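Side-chain contacts in transcription regulator (Lactobacillus plantarum WCFS1, PDB 3CLK), which is a transcription regulator that probably binds a small effector in its periplasmic-binding-protein-like domain and so controls the DNA binding of its dimer: residues Gln24-Gly29 against Phe93-Phe98; Phe240-Val245 against Gln266-Asn271; His35-Asn40 against Thr246-Ile251; Leu59-Ile62 against Gly68-Leu71; Glu224-Thr229 against Leu233-Gln238. One frame throughout, in Å; residues are numbered along the deposited sequence.

In the fold
From the N terminus, contact 1 opens first, on helix 22-34, and closes at the end of strand 91-94. Contact 3 opens just after that helix and closes far along the chain on helix 240-256, so contacts 1 and 3 cross. Contact 4 is short and falls within the spans of both. Contacts 1 and 4 set helices against the parallel sheet of the N-terminal lobe; contact 3 sets helix 240-256 against a loop of the same lobe. Contact 5 is another short closure, in the mixed sheet of the second lobe, and falls within the span of contact 3. Contact 2 follows it. It crosses contact 3 on helix 240-256 and ends where the chain passes between the lobes.

Contact 1: Gln24-Gly29 against Phe93-Phe98; sequences QQILDG and FLSMGF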
# COMPACT_ATOMS: atom_id res chain seq x y z
N GLN B 24 -4.39 4.18 3.64
CA GLN B 24 -3.69 4.02 4.92
C GLN B 24 -3.34 5.38 5.51
O GLN B 24 -3.46 5.58 6.72
CB GLN B 24 -2.39 3.23 4.75
CG GLN B 24 -1.50 3.31 5.99
CD GLN B 24 -0.11 2.75 5.77
OE1 GLN B 24 0.07 1.54 5.58
NE2 GLN B 24 0.89 3.63 5.81
N GLN B 25 -2.91 6.30 4.65
CA GLN B 25 -2.55 7.64 5.08
C GLN B 25 -3.76 8.35 5.67
O GLN B 25 -3.65 9.06 6.66
CB GLN B 25 -1.99 8.45 3.91
CG GLN B 25 -0.63 7.95 3.43
CD GLN B 25 0.37 7.82 4.57
OE1 GLN B 25 0.70 8.80 5.23
NE2 GLN B 25 0.84 6.60 4.80
N ILE B 26 -4.92 8.15 5.05
CA ILE B 26 -6.14 8.77 5.56
C ILE B 26 -6.53 8.07 6.86
O ILE B 26 -6.88 8.71 7.85
CB ILE B 26 -7.31 8.64 4.57
CG1 ILE B 26 -6.92 9.24 3.22
CG2 ILE B 26 -8.54 9.36 5.13
CD1 ILE B 26 -8.01 9.15 2.17
N LEU B 27 -6.44 6.74 6.86
CA LEU B 27 -6.79 5.94 8.03
C LEU B 27 -5.92 6.27 9.24
O LEU B 27 -6.41 6.27 10.37
CB LEU B 27 -6.68 4.44 7.71
CG LEU B 27 -7.71 3.86 6.73
CD1 LEU B 27 -7.35 2.42 6.40
CD2 LEU B 27 -9.11 3.93 7.33
N ASP B 28 -4.65 6.56 9.02
CA ASP B 28 -3.77 6.91 10.13
C ASP B 28 -4.27 8.20 10.76
O ASP B 28 -4.30 8.33 11.98
CB ASP B 28 -2.32 7.09 9.67
CG ASP B 28 -1.66 5.79 9.27
OD1 ASP B 28 -1.96 4.74 9.89
OD2 ASP B 28 -0.83 5.80 8.34
N GLY B 29 -4.67 9.15 9.91
CA GLY B 29 -5.17 10.42 10.41
C GLY B 29 -6.47 10.23 11.17
O GLY B 29 -6.69 10.87 12.20
N PHE B 93 -17.55 12.26 2.92
CA PHE B 93 -16.66 11.60 1.96
C PHE B 93 -15.26 12.20 2.07
O PHE B 93 -15.11 13.41 2.28
CB PHE B 93 -17.18 11.80 0.53
CG PHE B 93 -18.38 10.96 0.19
CD1 PHE B 93 -19.65 11.31 0.66
CD2 PHE B 93 -18.25 9.82 -0.60
CE1 PHE B 93 -20.77 10.53 0.34
CE2 PHE B 93 -19.36 9.04 -0.92
CZ PHE B 93 -20.62 9.39 -0.45
N LEU B 94 -14.24 11.36 1.94
CA LEU B 94 -12.86 11.81 2.01
C LEU B 94 -12.11 11.50 0.71
O LEU B 94 -12.32 10.44 0.09
CB LEU B 94 -12.12 11.13 3.18
CG LEU B 94 -12.67 11.31 4.60
CD1 LEU B 94 -11.76 10.62 5.60
CD2 LEU B 94 -12.77 12.80 4.92
N SER B 95 -11.25 12.43 0.30
CA SER B 95 -10.43 12.30 -0.90
C SER B 95 -11.20 12.28 -2.22
O SER B 95 -10.69 11.79 -3.23
CB SER B 95 -9.56 11.04 -0.79
OG SER B 95 -8.35 11.21 -1.50
N MSE B 96 -12.42 12.82 -2.20
CA MSE B 96 -13.24 12.87 -3.40
C MSE B 96 -14.23 14.03 -3.34
O MSE B 96 -14.87 14.25 -2.32
CB MSE B 96 -14.00 11.54 -3.57
CG MSE B 96 -14.88 11.45 -4.81
SE MSE B 96 -15.85 9.77 -4.90
CE MSE B 96 -14.50 8.71 -5.79
N GLY B 97 -14.34 14.77 -4.44
CA GLY B 97 -15.26 15.89 -4.49
C GLY B 97 -16.50 15.53 -5.29
O GLY B 97 -16.53 14.50 -5.96
N PHE B 98 -17.52 16.38 -5.23
CA PHE B 98 -18.77 16.14 -5.94
C PHE B 98 -19.37 17.43 -6.47
O PHE B 98 -19.07 18.52 -5.97
CB PHE B 98 -19.78 15.48 -4.99
CG PHE B 98 -19.34 14.15 -4.47
CD1 PHE B 98 -19.50 13.01 -5.24
CD2 PHE B 98 -18.76 14.04 -3.21
CE1 PHE B 98 -19.10 11.76 -4.76
CE2 PHE B 98 -18.36 12.80 -2.72
CZ PHE B 98 -18.52 11.66 -3.50
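Ile-26 and Leu-94 lie alongside each other and run in opposite senses, each pointing its CB toward the other segment. This is helix-on-sheet packing in the N-terminal lobe of a periplasmic-binding-protein-like fold. Helix 22-34 covers the C-terminal end of strand 91-94 in the parallel sheet. Two branches of Ile-26 do the touching. With chi1 at -56°, CG1 lies beside the backbone N and CG2 is left anti to it. Ile-26 CG2 meets Leu-94 CD1 at 3.5 Å, which is tighter than usual for two methyl groups. The longer branch, CG1 and CD1, is fully extended. It brings Ile-26 CD1 to 3.8 Å from Ser-95 CB. So one isoleucine spans the last strand residue and the first residue of the loop. Ser-95 has a left-handed backbone conformation (phi 66°), and its CB also points toward the helix.

The contact is buried and wholly apolar, with no hydrogen bond between the segments. Leu-72 of the neighbouring strand touches both Ile-26 and Leu-94, and helix 240-256 packs in as well, with Phe-240 on Ile-26 and Met-243, a selenomethionine, on Ser-95. Elsewhere on helix 22-34, Gln-24 and Asp-28 pack on Val-18 and Tyr-45 of the second subunit, so the same helix serves the sheet and the dimer.

Beyond Ser-95 the chain turns back, and two rings meet within 93-98. Both Phe-93 and Phe-98 make cation-pi contacts with Arg-102. Phe-98 CZ sits 3.4 Å above the plane of the Phe-93 ring, offset toward its rim.

Contact 2: Phe240-Val245 against Gln266-Asn271; sequences FFQMGV and QFIPVN
Gln-242 NE2 is hydrogen-bonded to Thr-246 OG1, one turn further along the same helix, while the CG of this glutamine rests on Ile-268. The chain bends at chi2 (53°). The amide can therefore turn back to its own helix, and CG is the atom that touches the other segment. Gln-242 CG is 4.2 Å from Ile-268 CD1 and equally 4.2 Å from Ile-268 CG2. The two side chains cross at about a right angle.

The third carbon of the isoleucine, CG1, meets Met-243 CG at 4.1 Å. Met-243, a selenomethionine, crosses Ile-268 obliquely and runs on past it, extended beyond CG. Ile-268 thus faces two successive helix residues: CG2 and CD1 lie on Gln-242, and CG1 on Met-243. None of these distances is short, and no hydrogen bond joins the segments.

In the two-lobed periplasmic-binding-protein-like fold, residues 266-271 form one of the links between lobes. Gln-266 and Ile-268 are backbone-bonded to the strand 104-106 region in one sheet, and Asn-271 to Ser-237 in the other. Helix 240-256 begins beside this link. Its far side is covered by helix 22-34, where Phe-241 packs on Glu-32 and Val-245 on Glu-33.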
# COMPACT_ATOMS: atom_id res chain seq x y z
N PHE B 240 -3.43 13.62 2.80
CA PHE B 240 -4.39 12.58 3.16
C PHE B 240 -4.59 12.50 4.67
O PHE B 240 -5.71 12.33 5.15
CB PHE B 240 -3.91 11.21 2.65
CG PHE B 240 -3.74 11.13 1.16
CD1 PHE B 240 -4.84 11.29 0.31
CD2 PHE B 240 -2.49 10.88 0.59
CE1 PHE B 240 -4.69 11.20 -1.09
CE2 PHE B 240 -2.34 10.78 -0.80
CZ PHE B 240 -3.43 10.94 -1.63
N PHE B 241 -3.50 12.60 5.42
CA PHE B 241 -3.56 12.52 6.87
C PHE B 241 -4.57 13.54 7.39
O PHE B 241 -5.48 13.21 8.15
CB PHE B 241 -2.19 12.81 7.48
CG PHE B 241 -2.11 12.49 8.95
CD1 PHE B 241 -1.79 11.21 9.37
CD2 PHE B 241 -2.35 13.47 9.90
CE1 PHE B 241 -1.71 10.90 10.73
CE2 PHE B 241 -2.28 13.18 11.27
CZ PHE B 241 -1.95 11.89 11.68
N GLN B 242 -4.41 14.79 6.96
CA GLN B 242 -5.29 15.86 7.38
C GLN B 242 -6.74 15.59 6.99
O GLN B 242 -7.66 15.95 7.72
CB GLN B 242 -4.83 17.19 6.79
CG GLN B 242 -5.62 18.39 7.30
CD GLN B 242 -5.65 18.46 8.82
OE1 GLN B 242 -4.60 18.37 9.48
NE2 GLN B 242 -6.84 18.62 9.39
N MSE B 243 -6.94 14.97 5.83
CA MSE B 243 -8.30 14.65 5.40
C MSE B 243 -8.93 13.78 6.47
O MSE B 243 -10.09 13.98 6.85
CB MSE B 243 -8.29 13.89 4.08
CG MSE B 243 -7.80 14.71 2.92
SE MSE B 243 -8.00 13.73 1.28
CE MSE B 243 -6.77 14.75 0.18
N GLY B 244 -8.15 12.82 6.95
CA GLY B 244 -8.63 11.90 7.97
C GLY B 244 -8.88 12.58 9.30
O GLY B 244 -9.84 12.25 10.00
N VAL B 245 -8.00 13.51 9.65
CA VAL B 245 -8.15 14.25 10.90
C VAL B 245 -9.44 15.07 10.86
O VAL B 245 -10.29 14.95 11.74
CB VAL B 245 -6.96 15.21 11.13
CG1 VAL B 245 -7.23 16.11 12.33
CG2 VAL B 245 -5.70 14.40 11.35
N GLN B 266 -15.18 20.79 1.90
CA GLN B 266 -13.91 21.48 2.12
C GLN B 266 -12.75 20.99 1.25
O GLN B 266 -12.68 19.82 0.89
CB GLN B 266 -13.55 21.33 3.59
CG GLN B 266 -12.60 22.36 4.14
CD GLN B 266 -12.27 22.09 5.59
OE1 GLN B 266 -13.14 21.66 6.36
NE2 GLN B 266 -11.03 22.34 5.99
N PHE B 267 -11.84 21.91 0.94
CA PHE B 267 -10.66 21.57 0.14
C PHE B 267 -9.42 21.68 1.01
O PHE B 267 -9.19 22.69 1.66
CB PHE B 267 -10.49 22.53 -1.04
CG PHE B 267 -11.41 22.26 -2.19
CD1 PHE B 267 -11.78 20.96 -2.53
CD2 PHE B 267 -11.87 23.31 -2.99
CE1 PHE B 267 -12.59 20.71 -3.63
CE2 PHE B 267 -12.68 23.07 -4.10
CZ PHE B 267 -13.04 21.77 -4.42
N ILE B 268 -8.62 20.62 1.02
CA ILE B 268 -7.38 20.61 1.79
C ILE B 268 -6.29 20.97 0.79
O ILE B 268 -6.15 20.32 -0.25
CB ILE B 268 -7.09 19.22 2.38
CG1 ILE B 268 -8.27 18.76 3.25
CG2 ILE B 268 -5.81 19.27 3.22
CD1 ILE B 268 -8.48 19.59 4.52
N PRO B 269 -5.49 22.01 1.10
CA PRO B 269 -4.41 22.43 0.20
C PRO B 269 -3.42 21.31 -0.12
O PRO B 269 -3.21 20.40 0.69
CB PRO B 269 -3.75 23.58 0.97
CG PRO B 269 -4.87 24.12 1.82
CD PRO B 269 -5.54 22.86 2.30
N VAL B 270 -2.84 21.36 -1.32
CA VAL B 270 -1.83 20.39 -1.73
C VAL B 270 -0.53 21.17 -1.88
O VAL B 270 -0.54 22.39 -2.01
CB VAL B 270 -2.14 19.72 -3.09
CG1 VAL B 270 -3.44 18.93 -3.00
CG2 VAL B 270 -2.18 20.76 -4.18
N ASN B 271 0.60 20.46 -1.86
CA ASN B 271 1.89 21.12 -1.98
C ASN B 271 2.87 20.32 -2.81
O ASN B 271 3.01 19.11 -2.62
CB ASN B 271 2.50 21.35 -0.60
CG ASN B 271 1.59 22.15 0.30
OD1 ASN B 271 0.57 21.64 0.77
ND2 ASN B 271 1.95 23.40 0.55

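Contact 3: His35-Asn40 against Thr246-Ile251; sequences HKNGYN and TGVQQI
Val-248 CG1 is the point where the helix meets the loop, touching both Asn-37 and Tyr-39. The methyl lies 3.8 Å from Asn-37 ND2 and 4.2 Å from Tyr-39 CD1. It reaches them because it stands anti to its backbone N (chi1 175°). Asn-37 and Val-248 pass alongside each other in opposite senses. The methyl approaches the tyrosine ring obliquely.

The loop is tightly packed within itself. Asn-37 CB sits 3.5 Å above the plane of the Tyr-39 ring, over its centre. Gly-38, with positive phi (77°), makes the turn between them. Ile-11 of strand 11-15 touches both Tyr-39 and Val-248 and extends the apolar side. Ile-251, on the same apolar side, also points toward the loop, but its side chain stays 5.0 Å away.

The other side is looser. Asn-37 ND2 makes a weak hydrogen bond to Glu-33 O, and Gln-249 NE2 a weak one to Glu-33 OE2. Lys-36 and Gln-249 lie on this solvent side.

Residues 35-40 are the turn between helix 22-34 and strand 41-44. They belong to a beta-alpha-beta unit of the N-terminal lobe, here covered by a late helix, 240-256, as suits a two-lobed periplasmic-binding-protein-like fold.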
# COMPACT_ATOMS: atom_id res chain seq x y z
N HIS B 35 -8.74 8.32 18.33
CA HIS B 35 -8.19 7.96 19.63
C HIS B 35 -7.86 9.19 20.46
O HIS B 35 -7.37 9.08 21.58
CB HIS B 35 -6.94 7.09 19.45
CG HIS B 35 -6.71 6.14 20.59
ND1 HIS B 35 -6.33 6.56 21.85
CD2 HIS B 35 -6.83 4.80 20.66
CE1 HIS B 35 -6.24 5.52 22.65
NE2 HIS B 35 -6.54 4.43 21.96
N LYS B 36 -8.13 10.37 19.90
CA LYS B 36 -7.89 11.62 20.61
C LYS B 36 -9.23 12.08 21.18
O LYS B 36 -9.29 12.91 22.08
CB LYS B 36 -7.34 12.69 19.66
CG LYS B 36 -6.97 14.00 20.33
CD LYS B 36 -6.35 14.98 19.35
CE LYS B 36 -5.08 14.42 18.73
NZ LYS B 36 -4.47 15.37 17.76
N ASN B 37 -10.29 11.50 20.63
CA ASN B 37 -11.66 11.78 21.06
C ASN B 37 -12.14 10.55 21.82
O ASN B 37 -13.27 10.51 22.30
CB ASN B 37 -12.57 12.02 19.84
CG ASN B 37 -12.33 13.36 19.18
OD1 ASN B 37 -12.64 14.41 19.74
ND2 ASN B 37 -11.78 13.33 17.97
N GLY B 38 -11.27 9.55 21.91
CA GLY B 38 -11.62 8.33 22.61
C GLY B 38 -12.52 7.42 21.79
O GLY B 38 -13.05 6.43 22.30
N TYR B 39 -12.70 7.75 20.51
CA TYR B 39 -13.55 6.96 19.62
C TYR B 39 -12.85 5.68 19.16
O TYR B 39 -11.63 5.59 19.17
CB TYR B 39 -13.91 7.78 18.38
CG TYR B 39 -14.71 9.04 18.64
CD1 TYR B 39 -14.89 9.98 17.64
CD2 TYR B 39 -15.29 9.28 19.89
CE1 TYR B 39 -15.63 11.13 17.85
CE2 TYR B 39 -16.04 10.43 20.12
CZ TYR B 39 -16.20 11.36 19.09
OH TYR B 39 -16.93 12.51 19.30
N ASN B 40 -13.65 4.70 18.74
CA ASN B 40 -13.14 3.43 18.24
C ASN B 40 -13.27 3.48 16.72
O ASN B 40 -13.97 4.34 16.19
CB ASN B 40 -13.96 2.26 18.79
CG ASN B 40 -13.98 2.23 20.31
OD1 ASN B 40 -12.94 2.13 20.96
ND2 ASN B 40 -15.18 2.30 20.88
N THR B 246 -9.57 15.88 9.82
CA THR B 246 -10.74 16.74 9.63
C THR B 246 -12.03 15.94 9.56
O THR B 246 -13.06 16.33 10.13
CB THR B 246 -10.59 17.58 8.34
OG1 THR B 246 -9.34 18.28 8.38
CG2 THR B 246 -11.72 18.59 8.21
N GLY B 247 -11.98 14.80 8.87
CA GLY B 247 -13.15 13.96 8.75
C GLY B 247 -13.73 13.62 10.11
O GLY B 247 -14.92 13.78 10.34
N VAL B 248 -12.88 13.15 11.02
CA VAL B 248 -13.35 12.81 12.35
C VAL B 248 -13.87 14.04 13.10
O VAL B 248 -14.77 13.93 13.92
CB VAL B 248 -12.23 12.15 13.18
CG1 VAL B 248 -12.69 11.92 14.61
CG2 VAL B 248 -11.83 10.82 12.54
N GLN B 249 -13.30 15.21 12.81
CA GLN B 249 -13.74 16.43 13.48
C GLN B 249 -15.14 16.84 13.02
O GLN B 249 -15.86 17.52 13.76
CB GLN B 249 -12.74 17.57 13.24
CG GLN B 249 -11.36 17.30 13.83
CD GLN B 249 -10.41 18.47 13.70
OE1 GLN B 249 -10.26 19.04 12.62
NE2 GLN B 249 -9.76 18.84 14.79
N GLN B 250 -15.52 16.44 11.81
CA GLN B 250 -16.86 16.77 11.32
C GLN B 250 -17.88 15.89 12.04
O GLN B 250 -18.99 16.34 12.34
CB GLN B 250 -16.95 16.56 9.80
CG GLN B 250 -16.23 17.61 8.98
CD GLN B 250 -16.82 19.01 9.16
OE1 GLN B 250 -17.96 19.28 8.78
NE2 GLN B 250 -16.03 19.91 9.74
N ILE B 251 -17.50 14.64 12.31
CA ILE B 251 -18.39 13.72 13.01
C ILE B 251 -18.53 14.19 14.45
O ILE B 251 -19.64 14.32 14.97
CB ILE B 251 -17.82 12.28 13.04
CG1 ILE B 251 -17.75 11.72 11.61
CG2 ILE B 251 -18.69 11.40 13.91
CD1 ILE B 251 -17.19 10.29 11.54

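Contact 4: Leu59-Ile62 against Gly68-Leu71; sequences LTAI and GILL
Ile-69 reaches from its strand to Ala-61 and Ile-62 on the helix, and its terminal methyl makes the contact. The side chain starts with CB pointing toward the helix. At this level the gap is still wide, with Ile-69 CB 5.6 Å from Ala-61 CB. CG2 branches off and does not touch the helix segment. CG1 is anti to the carbonyl carbon and leads outward, but still stands 4.6 Å from Ala-61 CB. The last bond continues extended (chi2 179°) and carries CD1 to the helix surface. There Ile-69 CD1 finds two partners. It lies 4.0 Å from Ile-62 CG1 and 4.2 Å from Ala-61 CB.

The two isoleucines cross at about a right angle, tip of Ile-69 against the middle of Ile-62. Ala-61 points its CB toward the strand and meets the end of Ile-69. The contact is apolar throughout, with no hydrogen bond between the segments. Around it, Ile-69 also touches Val-14, Leu-84 and Val-89, while Ala-61 packs on Ala-12.

The strand itself is central in the sheet. Leu-70 is backbone-bonded to Ala-12 and Val-14, and Ile-69 to Pro-90 and Cys-92. Leu-70 also sends its side chain to Val-248 and Ile-251 of helix 240-256, so helices pack on both faces of strand 68-72. Helix 53-63 is the crossover from strand 41-44 to strand 68-72, passing strand 11-15. This is the beta-alpha-beta crossover of a parallel, Rossmann-like alpha/beta lobe.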
# COMPACT_ATOMS: atom_id res chain seq x y z
N LEU B 59 -24.74 -1.32 4.81
CA LEU B 59 -25.54 -1.98 5.84
C LEU B 59 -24.67 -2.56 6.93
O LEU B 59 -25.03 -2.52 8.11
CB LEU B 59 -26.43 -3.07 5.24
CG LEU B 59 -27.67 -2.59 4.47
CD1 LEU B 59 -28.56 -3.79 4.16
CD2 LEU B 59 -28.45 -1.57 5.29
N THR B 60 -23.52 -3.11 6.56
CA THR B 60 -22.62 -3.69 7.56
C THR B 60 -22.21 -2.63 8.57
O THR B 60 -21.98 -2.94 9.74
CB THR B 60 -21.35 -4.28 6.91
OG1 THR B 60 -21.70 -5.33 6.01
CG2 THR B 60 -20.42 -4.83 7.99
N ALA B 61 -22.11 -1.38 8.12
CA ALA B 61 -21.71 -0.28 9.00
C ALA B 61 -22.89 0.27 9.79
O ALA B 61 -22.76 0.60 10.98
CB ALA B 61 -21.08 0.83 8.17
N ILE B 62 -24.04 0.37 9.14
CA ILE B 62 -25.25 0.89 9.77
C ILE B 62 -25.94 -0.15 10.65
O ILE B 62 -26.39 0.17 11.75
CB ILE B 62 -26.25 1.37 8.70
CG1 ILE B 62 -25.57 2.42 7.82
CG2 ILE B 62 -27.49 1.94 9.37
CD1 ILE B 62 -26.41 2.85 6.63
N GLY B 68 -20.69 7.57 13.26
CA GLY B 68 -20.41 8.29 12.04
C GLY B 68 -19.75 7.43 10.99
O GLY B 68 -19.10 6.42 11.32
N ILE B 69 -19.90 7.81 9.73
CA ILE B 69 -19.32 7.06 8.63
C ILE B 69 -18.47 7.95 7.73
O ILE B 69 -18.92 9.02 7.30
CB ILE B 69 -20.41 6.40 7.76
CG1 ILE B 69 -21.25 5.45 8.62
CG2 ILE B 69 -19.77 5.62 6.61
CD1 ILE B 69 -22.37 4.77 7.86
N LEU B 70 -17.25 7.52 7.46
CA LEU B 70 -16.34 8.25 6.59
C LEU B 70 -16.12 7.39 5.35
O LEU B 70 -15.76 6.21 5.46
CB LEU B 70 -15.01 8.50 7.30
CG LEU B 70 -15.10 9.33 8.59
CD1 LEU B 70 -13.72 9.39 9.26
CD2 LEU B 70 -15.59 10.72 8.25
N LEU B 71 -16.34 7.95 4.17
CA LEU B 71 -16.16 7.19 2.94
C LEU B 71 -14.93 7.66 2.18
O LEU B 71 -14.90 8.75 1.63
CB LEU B 71 -17.41 7.29 2.05
CG LEU B 71 -18.70 6.77 2.72
CD1 LEU B 71 -19.36 7.90 3.49
CD2 LEU B 71 -19.64 6.22 1.67

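Contact 5: Glu224-Thr229 against Leu233-Gln238; sequences EMCKIT and LTSISQ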
# COMPACT_ATOMS: atom_id res chain seq x y z
N GLU B 224 4.43 7.34 0.00
CA GLU B 224 5.75 6.72 0.13
C GLU B 224 6.27 6.16 -1.19
O GLU B 224 7.48 6.13 -1.43
CB GLU B 224 5.74 5.61 1.20
CG GLU B 224 7.07 4.86 1.33
CD GLU B 224 7.18 4.04 2.61
OE1 GLU B 224 6.30 3.19 2.86
OE2 GLU B 224 8.16 4.25 3.36
N MSE B 225 5.36 5.73 -2.06
CA MSE B 225 5.76 5.19 -3.36
C MSE B 225 6.68 6.14 -4.15
O MSE B 225 7.43 5.67 -5.01
CB MSE B 225 4.51 4.87 -4.19
CG MSE B 225 3.66 3.75 -3.63
SE MSE B 225 4.58 2.05 -3.49
CE MSE B 225 3.12 0.89 -3.96
N CYS B 226 6.62 7.44 -3.87
CA CYS B 226 7.47 8.40 -4.57
C CYS B 226 8.94 8.36 -4.14
O CYS B 226 9.82 8.81 -4.87
CB CYS B 226 6.96 9.83 -4.39
SG CYS B 226 5.41 10.18 -5.24
N LYS B 227 9.19 7.84 -2.94
CA LYS B 227 10.54 7.76 -2.40
C LYS B 227 11.22 6.42 -2.60
O LYS B 227 12.34 6.22 -2.13
CB LYS B 227 10.52 8.12 -0.91
CG LYS B 227 10.48 9.61 -0.62
CD LYS B 227 11.89 10.22 -0.67
CE LYS B 227 11.87 11.74 -0.83
NZ LYS B 227 11.03 12.45 0.17
N ILE B 228 10.58 5.50 -3.31
CA ILE B 228 11.16 4.18 -3.53
C ILE B 228 11.63 3.91 -4.95
O ILE B 228 12.27 2.90 -5.22
CB ILE B 228 10.19 3.05 -3.14
CG1 ILE B 228 9.01 3.01 -4.12
CG2 ILE B 228 9.70 3.26 -1.71
CD1 ILE B 228 8.09 1.83 -3.93
N THR B 229 11.30 4.80 -5.88
CA THR B 229 11.74 4.62 -7.26
C THR B 229 13.03 5.39 -7.49
O THR B 229 13.37 6.29 -6.73
CB THR B 229 10.69 5.11 -8.27
OG1 THR B 229 10.42 6.51 -8.04
CG2 THR B 229 9.40 4.33 -8.11
N LEU B 233 10.33 10.28 -7.29
CA LEU B 233 9.34 11.11 -7.97
C LEU B 233 8.93 12.43 -7.35
O LEU B 233 8.51 12.50 -6.19
CB LEU B 233 8.08 10.28 -8.21
CG LEU B 233 8.14 9.11 -9.20
CD1 LEU B 233 6.99 8.15 -8.92
CD2 LEU B 233 8.08 9.65 -10.62
N THR B 234 9.04 13.50 -8.15
CA THR B 234 8.61 14.81 -7.71
C THR B 234 7.10 14.68 -7.77
O THR B 234 6.57 14.02 -8.67
CB THR B 234 9.08 15.91 -8.67
OG1 THR B 234 10.48 16.11 -8.50
CG2 THR B 234 8.36 17.23 -8.38
N SER B 235 6.41 15.31 -6.84
CA SER B 235 4.97 15.16 -6.84
C SER B 235 4.20 16.33 -6.29
O SER B 235 4.75 17.25 -5.68
CB SER B 235 4.60 13.93 -6.01
OG SER B 235 4.95 14.13 -4.64
N ILE B 236 2.89 16.28 -6.53
CA ILE B 236 1.95 17.25 -6.00
C ILE B 236 1.36 16.35 -4.93
O ILE B 236 0.61 15.41 -5.23
CB ILE B 236 0.88 17.65 -7.03
CG1 ILE B 236 1.54 18.43 -8.17
CG2 ILE B 236 -0.20 18.50 -6.36
CD1 ILE B 236 2.31 19.67 -7.72
N SER B 237 1.74 16.61 -3.69
CA SER B 237 1.31 15.78 -2.58
C SER B 237 0.01 16.24 -1.94
O SER B 237 -0.20 17.43 -1.73
CB SER B 237 2.41 15.73 -1.53
OG SER B 237 3.62 15.33 -2.14
N GLN B 238 -0.87 15.28 -1.67
CA GLN B 238 -2.15 15.56 -1.04
C GLN B 238 -1.95 15.28 0.43
O GLN B 238 -1.20 14.38 0.81
CB GLN B 238 -3.25 14.63 -1.58
CG GLN B 238 -3.49 14.71 -3.07
CD GLN B 238 -4.79 14.03 -3.48
OE1 GLN B 238 -5.87 14.43 -3.04
NE2 GLN B 238 -4.69 13.00 -4.30
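Cys-226 and Leu-233 close a tight loop between two parallel strands, 216-219 and 234-237, in the second lobe of the periplasmic-binding-protein-like fold. Leu-233 N donates to Cys-226 O at 2.9 Å. The bond is bent at the hydrogen (141°), but the donor lies in the carbonyl plane, on a lone pair. Beside it, Cys-226 SG packs against Leu-233 CB at 4.0 Å and against Ser-235 CB at 3.9 Å. The sulfur thus touches Leu-233, just before the strand, and Ser-235 within it. Three residues on from Cys-226, Thr-229 OG1 lies 3.6 Å from Leu-233 CG. Chi1 of 59° places this oxygen between the backbone N and the carbonyl carbon, and a hydrogen bond to Pro-231 O holds it.

In the next shell, Asp-194 of helix 194-206 touches Cys-226, Ala-197 of that helix touches Leu-233, and Arg-275 NH1 is hydrogen-bonded to both Leu-233 O and Ser-235 OG. Further out is the dimer contact: Ile-228 O is hydrogen-bonded to Asn-202 ND2 of the second subunit, and Met-225 packs on Met-225 of that subunit.

Ser-235 OG has a second partner besides the arginine, Ser-237 OG at 3.1 Å, and either hydroxyl could be the donor.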